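Long-range contacts in sulfatase (sulfuric ester hydrolase) protein (Agrobacterium radiobacter, PDB 4UPH), which belongs to the sulfatase family of the alkaline phosphatase clan and carries a magnesium ion in its metal site: residues T102-N108 with H421-G425; T205-I209 with I301-E305; L292-K297 with S307-W311; R399-D405 with W439-A443. One frame throughout, in Å; residues are numbered along the deposited sequence.

Interaction 1. Residues T102-N108 with H421-G425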
loop_
_atom_site.group_PDB
_atom_site.type_symbol
_atom_site.label_atom_id
_atom_site.label_comp_id
_atom_site.label_asym_id
_atom_site.label_seq_id
_atom_site.Cartn_x
_atom_site.Cartn_y
_atom_site.Cartn_z
ATOM N N THR A 102 -0.630 -11.393 11.383
ATOM C CA THR A 102 -1.659 -10.628 10.672
ATOM C C THR A 102 -1.967 -11.117 9.291
ATOM O O THR A 102 -2.868 -10.543 8.660
ATOM C CB THR A 102 -1.309 -9.115 10.578
ATOM O OG1 THR A 102 -0.240 -8.894 9.650
ATOM C CG2 THR A 102 -1.014 -8.473 11.927
ATOM N N GLY A 103 -1.171 -12.070 8.790
ATOM C CA GLY A 103 -1.307 -12.598 7.430
ATOM C C GLY A 103 -1.057 -11.553 6.360
ATOM O O GLY A 103 -1.604 -11.647 5.252
ATOM N N LEU A 104 -0.227 -10.535 6.681
ATOM C CA LEU A 104 0.059 -9.440 5.755
ATOM C C LEU A 104 1.501 -9.349 5.377
ATOM O O LEU A 104 2.381 -9.667 6.173
ATOM C CB LEU A 104 -0.359 -8.083 6.345
ATOM C CG LEU A 104 -1.839 -7.863 6.667
ATOM C CD1 LEU A 104 -1.993 -6.658 7.606
ATOM C CD2 LEU A 104 -2.667 -7.693 5.375
ATOM N N TYR A 105 1.751 -8.860 4.164
ATOM C CA TYR A 105 3.088 -8.528 3.705
ATOM C C TYR A 105 3.427 -7.172 4.358
ATOM O O TYR A 105 2.514 -6.410 4.694
ATOM C CB TYR A 105 3.118 -8.433 2.160
ATOM C CG TYR A 105 3.061 -9.767 1.438
ATOM C CD1 TYR A 105 3.634 -10.917 1.993
ATOM C CD2 TYR A 105 2.530 -9.862 0.152
ATOM C CE1 TYR A 105 3.616 -12.134 1.314
ATOM C CE2 TYR A 105 2.483 -11.081 -0.524
ATOM C CZ TYR A 105 3.051 -12.208 0.052
ATOM O OH TYR A 105 3.069 -13.404 -0.615
ATOM N N GLN A 106 4.726 -6.873 4.529
ATOM C CA GLN A 106 5.201 -5.618 5.128
ATOM C C GLN A 106 4.654 -4.375 4.397
ATOM O O GLN A 106 4.411 -3.344 5.034
ATOM C CB GLN A 106 6.732 -5.612 5.253
ATOM C CG GLN A 106 7.325 -4.301 5.791
ATOM C CD GLN A 106 8.807 -4.405 5.862
ATOM O OE1 GLN A 106 9.391 -4.695 6.905
ATOM N NE2 GLN A 106 9.437 -4.180 4.746
ATOM N N MET A 107 4.356 -4.506 3.097
ATOM C CA MET A 107 3.776 -3.409 2.296
ATOM C C MET A 107 2.393 -3.021 2.808
ATOM O O MET A 107 1.916 -1.916 2.522
ATOM C CB MET A 107 3.748 -3.748 0.804
ATOM C CG MET A 107 2.913 -4.983 0.437
ATOM S SD MET A 107 2.847 -5.172 -1.365
ATOM C CE MET A 107 1.642 -3.886 -1.822
ATOM N N ASN A 108 1.767 -3.920 3.617
ATOM C CA ASN A 108 0.474 -3.653 4.224
ATOM C C ASN A 108 0.543 -3.427 5.743
ATOM O O ASN A 108 -0.048 -2.445 6.184
ATOM C CB ASN A 108 -0.567 -4.718 3.849
ATOM C CG ASN A 108 -1.101 -4.516 2.457
ATOM O OD1 ASN A 108 -1.534 -3.423 2.083
ATOM N ND2 ASN A 108 -1.027 -5.550 1.630
ATOM N N HIS A 421 -8.432 -7.349 4.486
ATOM C CA HIS A 421 -7.660 -7.986 3.427
ATOM C C HIS A 421 -6.465 -8.761 4.053
ATOM O O HIS A 421 -5.925 -8.349 5.086
ATOM C CB HIS A 421 -7.202 -6.881 2.442
ATOM C CG HIS A 421 -5.854 -7.056 1.791
ATOM N ND1 HIS A 421 -5.631 -7.877 0.687
ATOM C CD2 HIS A 421 -4.671 -6.512 2.153
ATOM C CE1 HIS A 421 -4.335 -7.794 0.429
ATOM N NE2 HIS A 421 -3.720 -6.994 1.278
ATOM N N LEU A 422 -6.076 -9.891 3.447
ATOM C CA LEU A 422 -4.905 -10.663 3.878
ATOM C C LEU A 422 -4.047 -10.884 2.653
ATOM O O LEU A 422 -4.575 -10.967 1.554
ATOM C CB LEU A 422 -5.263 -12.018 4.542
ATOM C CG LEU A 422 -6.126 -12.009 5.819
ATOM C CD1 LEU A 422 -6.278 -13.405 6.369
ATOM C CD2 LEU A 422 -5.577 -11.079 6.885
ATOM N N ASP A 423 -2.735 -10.954 2.810
ATOM C CA ASP A 423 -1.849 -11.153 1.664
ATOM C C ASP A 423 -1.569 -12.620 1.374
ATOM O O ASP A 423 -1.360 -12.979 0.205
ATOM C CB ASP A 423 -0.566 -10.345 1.850
ATOM C CG ASP A 423 -0.795 -8.864 1.704
ATOM O OD1 ASP A 423 -1.339 -8.456 0.663
ATOM O OD2 ASP A 423 -0.364 -8.112 2.586
ATOM N N GLY A 424 -1.533 -13.446 2.433
ATOM C CA GLY A 424 -1.311 -14.873 2.298
ATOM C C GLY A 424 -2.530 -15.623 1.787
ATOM O O GLY A 424 -3.619 -15.049 1.642
ATOM N N GLY A 425 -2.336 -16.918 1.522
ATOM C CA GLY A 425 -3.381 -17.822 1.067
ATOM C C GLY A 425 -3.476 -19.030 1.985
ATOM O O GLY A 425 -2.504 -19.363 2.664
#
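At the end of helix 95-102, T102 brings its carbonyl O to 3.3 Å from L422 CD2. G103 then leaves the helix with positive phi, a conformation that favours glycine, and its carbonyl turns to face the other loop. G103 O accepts a hydrogen bond from D423 N at 2.8 Å and a weak one from G424 N at 3.3 Å. The side chain of L104 covers H421 and L422: L104 CD2 lies 3.3 Å from H421 O and 4.0 Å from H421 CD2.

Y105, the N-cap residue of helix 106-109, gives its backbone N to D423 OD2 at 2.7 Å, while D423 CB sits over the face of its ring, 3.9 Å from the centroid, in a CH-pi contact. The ring also meets those of F444 and H527, with planes at about 60°. One helical turn on, N108 points toward the loop, and its ND2 binds the same carboxylate oxygen, D423 OD2, at 2.8 Å; it also serves H527 O. H421 NE2 adds a weak hydrogen bond to D423 OD1 at 2.9 Å.

D423 is thus the hub of a largely buried contact. Its backbone N bonds to the residue just past one helix and its carboxylate to the N-cap residue of the next, so that its negative charge is met by backbone and amide donors and, weakly, by a histidine, with no salt bridge between the two segments.

Interaction 2. Residues T205-I209 with I301-E305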
loop_
_atom_site.group_PDB
_atom_site.type_symbol
_atom_site.label_atom_id
_atom_site.label_comp_id
_atom_site.label_asym_id
_atom_site.label_seq_id
_atom_site.Cartn_x
_atom_site.Cartn_y
_atom_site.Cartn_z
ATOM N N THR A 205 35.685 -16.707 29.601
ATOM C CA THR A 205 35.897 -15.258 29.526
ATOM C C THR A 205 34.653 -14.607 28.889
ATOM O O THR A 205 34.205 -15.063 27.827
ATOM C CB THR A 205 37.180 -14.955 28.720
ATOM O OG1 THR A 205 38.282 -15.609 29.341
ATOM C CG2 THR A 205 37.468 -13.453 28.578
ATOM N N PRO A 206 34.083 -13.549 29.507
ATOM C CA PRO A 206 32.900 -12.900 28.909
ATOM C C PRO A 206 33.204 -12.274 27.545
ATOM O O PRO A 206 34.174 -11.522 27.408
ATOM C CB PRO A 206 32.513 -11.831 29.946
ATOM C CG PRO A 206 33.195 -12.249 31.217
ATOM C CD PRO A 206 34.467 -12.892 30.773
ATOM N N GLY A 207 32.397 -12.639 26.551
ATOM C CA GLY A 207 32.514 -12.146 25.186
ATOM C C GLY A 207 33.278 -13.027 24.230
ATOM O O GLY A 207 33.522 -12.626 23.082
ATOM N N GLU A 208 33.645 -14.240 24.698
ATOM C CA GLU A 208 34.405 -15.211 23.922
ATOM C C GLU A 208 33.555 -16.407 23.547
ATOM O O GLU A 208 32.736 -16.861 24.347
ATOM C CB GLU A 208 35.653 -15.680 24.703
ATOM C CG GLU A 208 36.670 -14.587 24.998
ATOM C CD GLU A 208 37.569 -14.206 23.841
ATOM O OE1 GLU A 208 38.565 -14.929 23.609
ATOM O OE2 GLU A 208 37.284 -13.183 23.174
ATOM N N ILE A 209 33.764 -16.937 22.333
ATOM C CA ILE A 209 33.054 -18.127 21.873
ATOM C C ILE A 209 33.497 -19.253 22.800
ATOM O O ILE A 209 34.706 -19.463 22.962
ATOM C CB ILE A 209 33.350 -18.446 20.370
ATOM C CG1 ILE A 209 33.119 -17.208 19.465
ATOM C CG2 ILE A 209 32.557 -19.680 19.896
ATOM C CD1 ILE A 209 33.737 -17.284 18.167
ATOM N N ILE A 301 27.290 -13.444 21.092
ATOM C CA ILE A 301 27.909 -14.037 22.281
ATOM C C ILE A 301 27.682 -13.081 23.458
ATOM O O ILE A 301 27.929 -11.882 23.327
ATOM C CB ILE A 301 29.430 -14.363 22.032
ATOM C CG1 ILE A 301 29.633 -15.446 20.917
ATOM C CG2 ILE A 301 30.187 -14.733 23.345
ATOM C CD1 ILE A 301 29.140 -16.946 21.228
ATOM N N TYR A 302 27.210 -13.607 24.596
ATOM C CA TYR A 302 26.964 -12.789 25.783
ATOM C C TYR A 302 28.259 -12.127 26.266
ATOM O O TYR A 302 29.222 -12.823 26.629
ATOM C CB TYR A 302 26.303 -13.598 26.922
ATOM C CG TYR A 302 25.755 -12.700 28.012
ATOM C CD1 TYR A 302 26.574 -12.239 29.041
ATOM C CD2 TYR A 302 24.440 -12.246 27.972
ATOM C CE1 TYR A 302 26.093 -11.374 30.020
ATOM C CE2 TYR A 302 23.945 -11.380 28.951
ATOM C CZ TYR A 302 24.775 -10.952 29.976
ATOM O OH TYR A 302 24.295 -10.102 30.942
ATOM N N GLY A 303 28.266 -10.798 26.233
ATOM C CA GLY A 303 29.405 -9.990 26.646
ATOM C C GLY A 303 30.357 -9.648 25.516
ATOM O O GLY A 303 31.408 -9.048 25.768
ATOM N N GLY A 304 30.012 -10.068 24.289
ATOM C CA GLY A 304 30.785 -9.816 23.077
ATOM C C GLY A 304 31.110 -8.350 22.888
ATOM O O GLY A 304 30.330 -7.470 23.276
ATOM N N GLU A 305 32.304 -8.083 22.354
ATOM C CA GLU A 305 32.789 -6.722 22.140
ATOM C C GLU A 305 33.441 -6.556 20.793
ATOM O O GLU A 305 34.172 -7.438 20.350
ATOM C CB GLU A 305 33.719 -6.278 23.287
ATOM C CG GLU A 305 32.943 -5.838 24.525
ATOM C CD GLU A 305 33.726 -5.234 25.670
ATOM O OE1 GLU A 305 34.417 -4.213 25.453
ATOM O OE2 GLU A 305 33.595 -5.752 26.803
#
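I301 lays its CG2 methyl against the backbone of the opposite loop, 3.6 Å from G207 C and 3.5 Å from E208 O. Its other branch reaches I209, with I301 CG1 4.2 Å from I209 CG1 and I301 CD1 4.1 Å from I209 CA. The CB of I209 itself points away from the 301-305 loop, and its side chain packs on A318, I319 and I322 of helix 313-344.

Beyond this apolar patch the two main chains come together. The CA atoms of G207 and G304 are 3.6 Å apart, and G207 CA is 3.3 Å from G303 C. A side chain on G207 would collide with G303 O, and one on G303 would be tight against P206 CB and G207 N. A weak hydrogen bond from G207 N to Y302 O, 3.2 Å long, joins the backbones here. The phenol of Y302 is used elsewhere, its OH bonding to D197.

Each loop folds as a type II beta turn, T205 to E208 and I301 to G304, with G207 and G303 at the third position, where positive phi is characteristic of this turn type. The contact is therefore a pair of glycine-containing type II turns packed backbone to backbone at the periphery of the sulfatase fold.

Interaction 3. Residues L292-K297 with S307-W311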
loop_
_atom_site.group_PDB
_atom_site.type_symbol
_atom_site.label_atom_id
_atom_site.label_comp_id
_atom_site.label_asym_id
_atom_site.label_seq_id
_atom_site.Cartn_x
_atom_site.Cartn_y
_atom_site.Cartn_z
ATOM N N LEU A 292 27.530 -5.163 6.744
ATOM C CA LEU A 292 28.448 -6.202 7.221
ATOM C C LEU A 292 29.458 -5.702 8.270
ATOM O O LEU A 292 29.584 -6.378 9.303
ATOM C CB LEU A 292 29.137 -6.929 6.067
ATOM C CG LEU A 292 28.480 -8.228 5.666
ATOM C CD1 LEU A 292 27.294 -7.979 4.765
ATOM C CD2 LEU A 292 29.471 -9.136 4.963
ATOM N N PRO A 293 30.106 -4.518 8.098
ATOM C CA PRO A 293 31.038 -4.043 9.134
ATOM C C PRO A 293 30.375 -3.698 10.471
ATOM O O PRO A 293 31.026 -3.825 11.516
ATOM C CB PRO A 293 31.685 -2.804 8.492
ATOM C CG PRO A 293 31.405 -2.913 7.034
ATOM C CD PRO A 293 30.085 -3.579 6.949
ATOM N N LEU A 294 29.079 -3.295 10.442
ATOM C CA LEU A 294 28.297 -2.910 11.625
ATOM C C LEU A 294 27.847 -4.081 12.492
ATOM O O LEU A 294 27.408 -3.847 13.622
ATOM C CB LEU A 294 27.092 -2.029 11.259
ATOM C CG LEU A 294 27.363 -0.762 10.428
ATOM C CD1 LEU A 294 26.069 -0.093 10.012
ATOM C CD2 LEU A 294 28.266 0.222 11.154
ATOM N N ILE A 295 27.962 -5.328 12.005
ATOM C CA ILE A 295 27.561 -6.508 12.793
ATOM C C ILE A 295 28.508 -6.639 13.988
ATOM O O ILE A 295 29.731 -6.716 13.806
ATOM C CB ILE A 295 27.471 -7.811 11.946
ATOM C CG1 ILE A 295 26.618 -7.628 10.671
ATOM C CG2 ILE A 295 26.973 -8.999 12.798
ATOM C CD1 ILE A 295 26.749 -8.759 9.658
ATOM N N GLY A 296 27.930 -6.590 15.186
ATOM C CA GLY A 296 28.657 -6.635 16.448
ATOM C C GLY A 296 28.622 -7.978 17.121
ATOM O O GLY A 296 27.645 -8.726 16.978
ATOM N N LYS A 297 29.698 -8.284 17.874
ATOM C CA LYS A 297 29.872 -9.554 18.604
ATOM C C LYS A 297 28.850 -9.751 19.725
ATOM O O LYS A 297 28.421 -10.876 19.959
ATOM C CB LYS A 297 31.303 -9.683 19.141
ATOM C CG LYS A 297 32.367 -9.906 18.068
ATOM C CD LYS A 297 33.687 -10.295 18.719
ATOM C CE LYS A 297 34.797 -10.518 17.724
ATOM N NZ LYS A 297 36.081 -9.945 18.205
ATOM N N SER A 307 33.539 -5.726 16.473
ATOM C CA SER A 307 32.964 -6.226 15.235
ATOM C C SER A 307 33.010 -7.741 15.096
ATOM O O SER A 307 33.973 -8.378 15.527
ATOM C CB SER A 307 33.618 -5.560 14.027
ATOM O OG SER A 307 32.884 -5.823 12.837
ATOM N N ALA A 308 31.970 -8.316 14.455
ATOM C CA ALA A 308 31.891 -9.753 14.203
ATOM C C ALA A 308 32.814 -10.118 13.010
ATOM O O ALA A 308 33.126 -11.287 12.812
ATOM C CB ALA A 308 30.448 -10.169 13.954
ATOM N N SER A 309 33.295 -9.090 12.270
ATOM C CA SER A 309 34.261 -9.167 11.160
ATOM C C SER A 309 35.626 -9.713 11.665
ATOM O O SER A 309 36.411 -10.232 10.863
ATOM C CB SER A 309 34.481 -7.783 10.545
ATOM O OG SER A 309 33.522 -7.457 9.554
ATOM N N ASP A 310 35.899 -9.572 12.994
ATOM C CA ASP A 310 37.111 -10.035 13.672
ATOM C C ASP A 310 37.063 -11.530 13.972
ATOM O O ASP A 310 38.030 -12.077 14.488
ATOM C CB ASP A 310 37.370 -9.220 14.955
ATOM C CG ASP A 310 37.758 -7.757 14.728
ATOM O OD1 ASP A 310 38.329 -7.446 13.648
ATOM O OD2 ASP A 310 37.511 -6.925 15.638
ATOM N N TRP A 311 35.941 -12.193 13.662
ATOM C CA TRP A 311 35.795 -13.634 13.845
ATOM C C TRP A 311 36.232 -14.319 12.567
ATOM O O TRP A 311 35.852 -13.890 11.487
ATOM C CB TRP A 311 34.348 -14.021 14.216
ATOM C CG TRP A 311 34.036 -13.931 15.680
ATOM C CD1 TRP A 311 34.888 -14.163 16.718
ATOM C CD2 TRP A 311 32.759 -13.641 16.267
ATOM N NE1 TRP A 311 34.236 -13.991 17.917
ATOM C CE2 TRP A 311 32.920 -13.700 17.673
ATOM C CE3 TRP A 311 31.487 -13.323 15.742
ATOM C CZ2 TRP A 311 31.858 -13.481 18.562
ATOM C CZ3 TRP A 311 30.438 -13.100 16.625
ATOM C CH2 TRP A 311 30.629 -13.176 18.016
#
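K297 is extended through chi2 and chi3, both t, before chi4 turns off a standard well at 139°, and this takes it along the 307-311 segment to W311. K297 CE lies over the face of the indole, 3.6 Å from the centroid of the five-membered ring in a CH-pi contact, and NZ makes a longer cation-pi contact with the same ring, 4.8 Å from its centroid. On the way K297 CE passes S307 O at 3.2 Å. K297 NZ remains 4.2 Å from D310 OD2, beyond salt-bridge range.

S307 has a t chi1 that sends its hydroxyl back to the end of helix 286-294, where OG donates to P293 O at 3.0 Å. The same OG accepts a weak hydrogen bond from S309 N at 3.3 Å, at the 3-10 turn of 308-310. Alongside, A308 N donates to I295 O at 2.8 Å, G296 and S307 form a single beta bridge, and I295 CG2 meets A308 CB at 3.8 Å. W311 also packs on L316 and I319 of helix 313-344.

The loop is thus closed at its base by two firm hydrogen bonds to carbonyls, while the lysine's aliphatic end rests on the indole, its charge between a long cation-pi contact and a carboxylate just beyond salt-bridge range.

Interaction 4. Residues R399-D405 with W439-A443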
loop_
_atom_site.group_PDB
_atom_site.type_symbol
_atom_site.label_atom_id
_atom_site.label_comp_id
_atom_site.label_asym_id
_atom_site.label_seq_id
_atom_site.Cartn_x
_atom_site.Cartn_y
_atom_site.Cartn_z
ATOM N N ARG A 399 5.923 -26.259 -3.208
ATOM C CA ARG A 399 5.489 -24.938 -3.701
ATOM C C ARG A 399 5.991 -23.870 -2.677
ATOM O O ARG A 399 6.220 -24.226 -1.504
ATOM C CB ARG A 399 3.944 -24.819 -3.857
ATOM C CG ARG A 399 3.299 -25.915 -4.706
ATOM C CD ARG A 399 3.738 -25.901 -6.164
ATOM N NE ARG A 399 3.487 -24.604 -6.784
ATOM C CZ ARG A 399 2.304 -24.225 -7.267
ATOM N NH1 ARG A 399 1.259 -25.037 -7.233
ATOM N NH2 ARG A 399 2.170 -23.004 -7.800
ATOM N N PHE A 400 6.116 -22.578 -3.108
ATOM C CA PHE A 400 6.557 -21.458 -2.238
ATOM C C PHE A 400 5.486 -21.017 -1.297
ATOM O O PHE A 400 4.402 -20.605 -1.709
ATOM C CB PHE A 400 7.112 -20.262 -3.041
ATOM C CG PHE A 400 8.385 -20.577 -3.804
ATOM C CD1 PHE A 400 9.619 -20.553 -3.167
ATOM C CD2 PHE A 400 8.343 -20.889 -5.165
ATOM C CE1 PHE A 400 10.793 -20.829 -3.872
ATOM C CE2 PHE A 400 9.521 -21.170 -5.874
ATOM C CZ PHE A 400 10.738 -21.157 -5.217
ATOM N N THR A 401 5.786 -21.101 -0.010
ATOM C CA THR A 401 4.855 -20.704 1.039
ATOM C C THR A 401 5.450 -19.547 1.824
ATOM O O THR A 401 6.681 -19.373 1.861
ATOM C CB THR A 401 4.390 -21.911 1.895
ATOM O OG1 THR A 401 5.512 -22.509 2.543
ATOM C CG2 THR A 401 3.636 -22.966 1.070
ATOM N N SER A 402 4.565 -18.741 2.448
ATOM C CA SER A 402 4.957 -17.550 3.188
ATOM C C SER A 402 4.462 -17.597 4.630
ATOM O O SER A 402 3.466 -18.259 4.913
ATOM C CB SER A 402 4.405 -16.306 2.479
ATOM O OG SER A 402 4.693 -15.120 3.200
ATOM N N ALA A 403 5.092 -16.826 5.524
ATOM C CA ALA A 403 4.632 -16.701 6.902
ATOM C C ALA A 403 3.254 -16.017 6.899
ATOM O O ALA A 403 2.465 -16.215 7.820
ATOM C CB ALA A 403 5.627 -15.901 7.706
ATOM N N ALA A 404 2.961 -15.263 5.819
ATOM C CA ALA A 404 1.696 -14.573 5.519
ATOM C C ALA A 404 0.513 -15.536 5.310
ATOM O O ALA A 404 -0.631 -15.094 5.263
ATOM C CB ALA A 404 1.869 -13.704 4.269
ATOM N N ASP A 405 0.799 -16.829 5.103
ATOM C CA ASP A 405 -0.177 -17.887 4.825
ATOM C C ASP A 405 -0.770 -18.514 6.067
ATOM O O ASP A 405 -1.823 -19.135 5.958
ATOM C CB ASP A 405 0.467 -18.992 3.964
ATOM C CG ASP A 405 0.949 -18.549 2.593
ATOM O OD1 ASP A 405 0.336 -17.605 2.010
ATOM O OD2 ASP A 405 1.893 -19.168 2.076
ATOM N N TRP A 439 -1.977 -20.837 -6.885
ATOM C CA TRP A 439 -1.012 -20.578 -5.844
ATOM C C TRP A 439 0.140 -19.803 -6.497
ATOM O O TRP A 439 0.247 -19.812 -7.722
ATOM C CB TRP A 439 -0.523 -21.904 -5.233
ATOM C CG TRP A 439 0.230 -21.759 -3.949
ATOM C CD1 TRP A 439 1.575 -21.870 -3.771
ATOM C CD2 TRP A 439 -0.318 -21.401 -2.672
ATOM N NE1 TRP A 439 1.907 -21.609 -2.458
ATOM C CE2 TRP A 439 0.766 -21.328 -1.757
ATOM C CE3 TRP A 439 -1.623 -21.116 -2.209
ATOM C CZ2 TRP A 439 0.587 -20.975 -0.415
ATOM C CZ3 TRP A 439 -1.797 -20.750 -0.884
ATOM C CH2 TRP A 439 -0.709 -20.718 0.007
ATOM N N ARG A 440 0.951 -19.076 -5.700
ATOM C CA ARG A 440 2.096 -18.285 -6.202
ATOM C C ARG A 440 3.214 -19.128 -6.867
ATOM O O ARG A 440 3.473 -20.237 -6.426
ATOM C CB ARG A 440 2.679 -17.417 -5.067
ATOM C CG ARG A 440 3.422 -18.206 -3.960
ATOM C CD ARG A 440 3.965 -17.291 -2.881
ATOM N NE ARG A 440 2.903 -16.612 -2.132
ATOM C CZ ARG A 440 2.427 -17.061 -0.983
ATOM N NH1 ARG A 440 2.910 -18.181 -0.453
ATOM N NH2 ARG A 440 1.485 -16.389 -0.340
ATOM N N ASP A 441 3.874 -18.594 -7.899
ATOM C CA ASP A 441 5.024 -19.220 -8.609
ATOM C C ASP A 441 6.363 -18.843 -7.954
ATOM O O ASP A 441 7.398 -19.411 -8.307
ATOM C CB ASP A 441 5.158 -18.729 -10.061
ATOM C CG ASP A 441 3.903 -18.437 -10.816
ATOM O OD1 ASP A 441 3.034 -19.345 -10.901
ATOM O OD2 ASP A 441 3.835 -17.352 -11.442
ATOM N N ALA A 442 6.374 -17.811 -7.104
ATOM C CA ALA A 442 7.616 -17.359 -6.484
ATOM C C ALA A 442 7.376 -16.905 -5.103
ATOM O O ALA A 442 6.262 -16.480 -4.772
ATOM C CB ALA A 442 8.238 -16.220 -7.299
ATOM N N ALA A 443 8.421 -17.002 -4.283
ATOM C CA ALA A 443 8.435 -16.494 -2.922
ATOM C C ALA A 443 8.586 -14.963 -3.012
ATOM O O ALA A 443 9.311 -14.449 -3.877
ATOM C CB ALA A 443 9.597 -17.080 -2.150
HETATM O O HOH W 1 5.208 -21.999 -5.696
#
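Strand 400-402, which pairs in parallel with strand 81-87 of the large mixed sheet, here meets the chain leading into strand 443-448, the first strand of the four-stranded antiparallel sheet. An ST turn begins at the last residue of strand 400-402, with S402 OG accepting A404 N at 3.1 Å, and D405 beyond it faces R440.

The two side chains form a bidentate salt bridge: R440 NH2 binds D405 OD1 and R440 NH1 binds D405 OD2, each at 2.9 Å. D405 OD2 also takes S402 N at 2.7 Å, and D405 OD1 receives G425 N. R440 NH1 donates a second bond, to F400 O at 3.1 Å, and the indole W439 NE1 reaches the same carbonyl at 2.8 Å. The F400 ring covers A443, its CG 3.6 Å from A443 N and its CD1 3.6 Å from A443 CB.

At the outer end a water links F400 N (2.8 Å from its O) to R440 O (2.6 Å). R399 NH2 adds a weak bond of 3.4 Å to R440 O, while R399 NH1 forms a salt bridge with E435.

The buried D405 carboxylate is therefore paired with R440 within the contact, and the side chains of W439 and R440 satisfy the F400 carbonyl, so that two sheets are tied together without strand pairing between these segments.

Overall arrangement
The four contacts fall into two spatial clusters. Interactions 1 and 4, with centres 12 Å apart, touch each other: D405 OD1 probably accepts a hydrogen bond from G425 N at 2.8 Å, and Y105 OH lies 3.4 Å from R440 NH2 in a packing contact without hydrogen-bond geometry. Interactions 2 and 3, with centres 13 Å apart, meet where I209 CD1 lies 3.3 Å from W311 NE1. The centres of interactions 1 and 2 are 39 Å apart, on opposite sides of the chain's centre. None of the segments supplies a ligand of the magnesium site (D53, modified A93, D357, H358), but helix 95-102, just after A93, leads directly into interaction 1.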